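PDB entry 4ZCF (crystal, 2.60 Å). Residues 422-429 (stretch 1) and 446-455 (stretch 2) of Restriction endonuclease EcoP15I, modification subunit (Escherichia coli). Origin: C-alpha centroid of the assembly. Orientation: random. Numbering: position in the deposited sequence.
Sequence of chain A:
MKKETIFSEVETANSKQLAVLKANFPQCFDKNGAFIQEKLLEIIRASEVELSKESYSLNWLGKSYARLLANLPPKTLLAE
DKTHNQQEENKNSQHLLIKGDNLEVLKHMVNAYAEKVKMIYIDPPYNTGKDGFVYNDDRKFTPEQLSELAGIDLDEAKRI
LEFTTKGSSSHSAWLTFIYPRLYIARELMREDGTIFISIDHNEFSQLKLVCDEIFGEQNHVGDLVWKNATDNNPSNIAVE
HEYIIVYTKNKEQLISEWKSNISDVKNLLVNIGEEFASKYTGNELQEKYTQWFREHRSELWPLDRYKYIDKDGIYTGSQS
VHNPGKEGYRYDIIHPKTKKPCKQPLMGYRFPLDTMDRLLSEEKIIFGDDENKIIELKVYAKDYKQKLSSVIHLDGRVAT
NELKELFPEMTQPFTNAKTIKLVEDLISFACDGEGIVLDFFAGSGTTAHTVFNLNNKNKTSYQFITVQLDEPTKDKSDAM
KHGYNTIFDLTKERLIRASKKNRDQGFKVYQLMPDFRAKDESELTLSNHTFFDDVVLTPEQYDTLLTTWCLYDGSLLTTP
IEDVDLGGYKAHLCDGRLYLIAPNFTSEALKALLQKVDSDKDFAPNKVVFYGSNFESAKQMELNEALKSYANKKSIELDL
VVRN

Stretch 1 (422-429) LVEDLISF
Stretch 2 446-455: TTAHTVFNLN

Both stretches are helical. Residues 422-429 lie within a longer helix, and 446-455 form a second one. Phi and psi stay close to -60° and -45° in most residues; psi of Val 423 is less negative, at -22°. Backbone hydrogen bonds run mainly from N of residue i+4 to O of residue i, such as Ile 427 N to Val 423 O at 2.9 Å and Leu 454 N to Thr 450 O at 3.0 Å. The axes approach to 9.3 Å, with a signed crossing angle of -64° between N-to-C directions. The register is set by Glu 424 CA and Thr 450 CA, 5.8 Å apart, and by Val 423 CA and Thr 447 CA, 6.7 Å apart.

The contact buries 308 Å², both sides summed, and is made by packing. No hydrogen bond crosses it among the modelled atoms; Val 423 lacks CG1 and CG2. Buried Ile 427 and Leu 454 are most covered by the other stretch (64 and 71 Å²), which suits apolar side chains. Ile 427 (chi1 m, chi2 t) is the knob. It points toward the second helix and sits among Thr 447, Thr 450, Val 451 and Leu 454. Ile 427 CD1 lies 3.8 Å from Thr 450 CG2, 4.2 Å from Thr 447 CG2 (chi1 m) and 4.3 Å from Val 451 CG2 (chi1 t). Ile 427 CG2 lies 3.8 Å from Leu 454 CD1.

Thr 450 (chi1 m) also points across. Thr 450 OG1 donates to Thr 446 O at 2.8 Å, while its methyl makes the closest contact: Thr 450 CG2 is 3.5 Å from Glu 424 CA. The small side chain suits this approach.

Leu 454 (m, t) extends the apolar surface. Leu 454 CD2 lies 3.6 Å from Ser 428 OG and 4.0 Å from Glu 424 CG, so the glutamate's aliphatic part (chi1 149°, chi2 -149°, chi3 -90°) joins the packing. Ser 428 OG (chi1 m) donates to Glu 424 O at 2.8 Å, satisfying its hydroxyl beside the leucine.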

# COMPACT_ATOMS: atom_id res chain seq x y z
N LEU A 422 12.56 -18.13 7.03
CA LEU A 422 11.40 -17.49 6.41
C LEU A 422 11.68 -16.04 5.96
O LEU A 422 11.39 -15.70 4.80
CB LEU A 422 10.18 -17.53 7.38
CG LEU A 422 8.93 -16.76 6.93
CD1 LEU A 422 8.18 -17.53 5.84
CD2 LEU A 422 8.06 -16.42 8.10
N VAL A 423 12.17 -15.20 6.88
CA VAL A 423 12.43 -13.77 6.65
C VAL A 423 13.65 -13.52 5.79
O VAL A 423 13.76 -12.46 5.19
CB VAL A 423 12.55 -13.03 7.98
N GLU A 424 14.56 -14.49 5.73
CA GLU A 424 15.78 -14.47 4.93
C GLU A 424 15.47 -14.27 3.43
O GLU A 424 16.09 -13.44 2.77
CB GLU A 424 16.57 -15.76 5.23
CG GLU A 424 17.41 -16.34 4.12
CD GLU A 424 17.51 -17.85 4.22
OE1 GLU A 424 18.44 -18.33 4.90
OE2 GLU A 424 16.61 -18.54 3.70
N ASP A 425 14.46 -14.98 2.92
CA ASP A 425 14.07 -14.88 1.53
C ASP A 425 13.33 -13.58 1.22
O ASP A 425 13.66 -12.94 0.21
CB ASP A 425 13.35 -16.16 1.07
CG ASP A 425 14.29 -17.36 0.92
OD1 ASP A 425 15.40 -17.20 0.37
OD2 ASP A 425 13.90 -18.47 1.32
N LEU A 426 12.41 -13.13 2.12
CA LEU A 426 11.66 -11.88 1.99
C LEU A 426 12.59 -10.68 2.02
O LEU A 426 12.39 -9.75 1.24
CB LEU A 426 10.58 -11.70 3.07
CG LEU A 426 9.77 -12.89 3.58
CD1 LEU A 426 8.80 -12.43 4.67
CD2 LEU A 426 9.03 -13.60 2.45
N ILE A 427 13.60 -10.69 2.91
CA ILE A 427 14.61 -9.62 2.96
C ILE A 427 15.41 -9.61 1.64
O ILE A 427 15.57 -8.55 1.03
CB ILE A 427 15.51 -9.67 4.22
CG1 ILE A 427 14.67 -9.43 5.50
CG2 ILE A 427 16.65 -8.63 4.11
CD1 ILE A 427 15.39 -9.63 6.83
N SER A 428 15.84 -10.79 1.16
CA SER A 428 16.56 -10.90 -0.12
C SER A 428 15.74 -10.36 -1.30
O SER A 428 16.33 -9.69 -2.15
CB SER A 428 17.00 -12.34 -0.39
OG SER A 428 17.85 -12.84 0.62
N PHE A 429 14.41 -10.66 -1.37
CA PHE A 429 13.54 -10.18 -2.47
C PHE A 429 13.29 -8.68 -2.40
O PHE A 429 13.62 -7.97 -3.38
CB PHE A 429 12.19 -10.93 -2.53
CG PHE A 429 12.27 -12.31 -3.13
CD1 PHE A 429 12.65 -12.50 -4.46
CD2 PHE A 429 12.01 -13.44 -2.36
CE1 PHE A 429 12.77 -13.77 -5.00
CE2 PHE A 429 12.16 -14.73 -2.89
CZ PHE A 429 12.52 -14.89 -4.21
N THR A 446 14.66 -12.70 15.84
CA THR A 446 14.74 -13.41 14.55
C THR A 446 15.18 -12.57 13.35
O THR A 446 16.01 -13.04 12.56
CB THR A 446 13.41 -14.09 14.26
OG1 THR A 446 12.97 -14.77 15.44
CG2 THR A 446 13.46 -14.99 13.05
N THR A 447 14.57 -11.37 13.17
CA THR A 447 14.88 -10.51 12.01
C THR A 447 16.31 -10.01 12.05
O THR A 447 16.99 -9.99 11.04
CB THR A 447 13.82 -9.38 11.88
OG1 THR A 447 12.53 -9.96 11.92
CG2 THR A 447 13.93 -8.63 10.59
N ALA A 448 16.76 -9.62 13.23
CA ALA A 448 18.10 -9.12 13.51
C ALA A 448 19.11 -10.23 13.21
O ALA A 448 20.05 -9.99 12.48
CB ALA A 448 18.18 -8.68 14.96
N HIS A 449 18.83 -11.46 13.68
CA HIS A 449 19.65 -12.64 13.46
C HIS A 449 19.78 -12.90 11.95
O HIS A 449 20.90 -13.04 11.45
CB HIS A 449 19.04 -13.85 14.20
CG HIS A 449 19.92 -15.07 14.24
ND1 HIS A 449 19.68 -16.11 15.14
CD2 HIS A 449 21.00 -15.40 13.49
CE1 HIS A 449 20.60 -17.03 14.90
NE2 HIS A 449 21.43 -16.64 13.93
N THR A 450 18.65 -12.89 11.23
CA THR A 450 18.56 -13.06 9.79
C THR A 450 19.46 -12.04 9.06
O THR A 450 20.06 -12.40 8.06
CB THR A 450 17.08 -12.96 9.38
OG1 THR A 450 16.35 -14.05 9.97
CG2 THR A 450 16.88 -12.96 7.88
N VAL A 451 19.57 -10.80 9.56
CA VAL A 451 20.46 -9.78 8.98
C VAL A 451 21.94 -10.19 9.20
O VAL A 451 22.73 -10.09 8.26
CB VAL A 451 20.12 -8.32 9.42
CG1 VAL A 451 21.16 -7.33 8.92
CG2 VAL A 451 18.73 -7.90 8.93
N PHE A 452 22.28 -10.72 10.40
CA PHE A 452 23.64 -11.23 10.69
C PHE A 452 24.01 -12.32 9.68
O PHE A 452 25.03 -12.16 9.02
CB PHE A 452 23.79 -11.74 12.15
CG PHE A 452 23.76 -10.69 13.26
CD1 PHE A 452 24.41 -9.47 13.11
CD2 PHE A 452 23.13 -10.95 14.48
CE1 PHE A 452 24.44 -8.53 14.14
CE2 PHE A 452 23.14 -10.00 15.51
CZ PHE A 452 23.80 -8.80 15.33
N ASN A 453 23.15 -13.35 9.49
CA ASN A 453 23.39 -14.43 8.50
C ASN A 453 23.49 -13.94 7.06
O ASN A 453 24.29 -14.47 6.30
CB ASN A 453 22.28 -15.49 8.55
CG ASN A 453 22.12 -16.26 9.83
OD1 ASN A 453 21.17 -17.03 9.97
ND2 ASN A 453 23.02 -16.08 10.79
N LEU A 454 22.61 -13.00 6.66
CA LEU A 454 22.62 -12.49 5.30
C LEU A 454 23.89 -11.70 4.99
O LEU A 454 24.53 -11.97 4.00
CB LEU A 454 21.33 -11.71 4.96
CG LEU A 454 20.03 -12.54 4.79
CD1 LEU A 454 18.77 -11.64 4.87
CD2 LEU A 454 20.03 -13.37 3.49
N ASN A 455 24.28 -10.75 5.87
CA ASN A 455 25.47 -9.91 5.76
C ASN A 455 26.80 -10.65 5.65
O ASN A 455 27.71 -10.14 4.98
CB ASN A 455 25.52 -8.90 6.89
CG ASN A 455 24.63 -7.69 6.71
OD1 ASN A 455 23.76 -7.62 5.83
ND2 ASN A 455 24.84 -6.70 7.54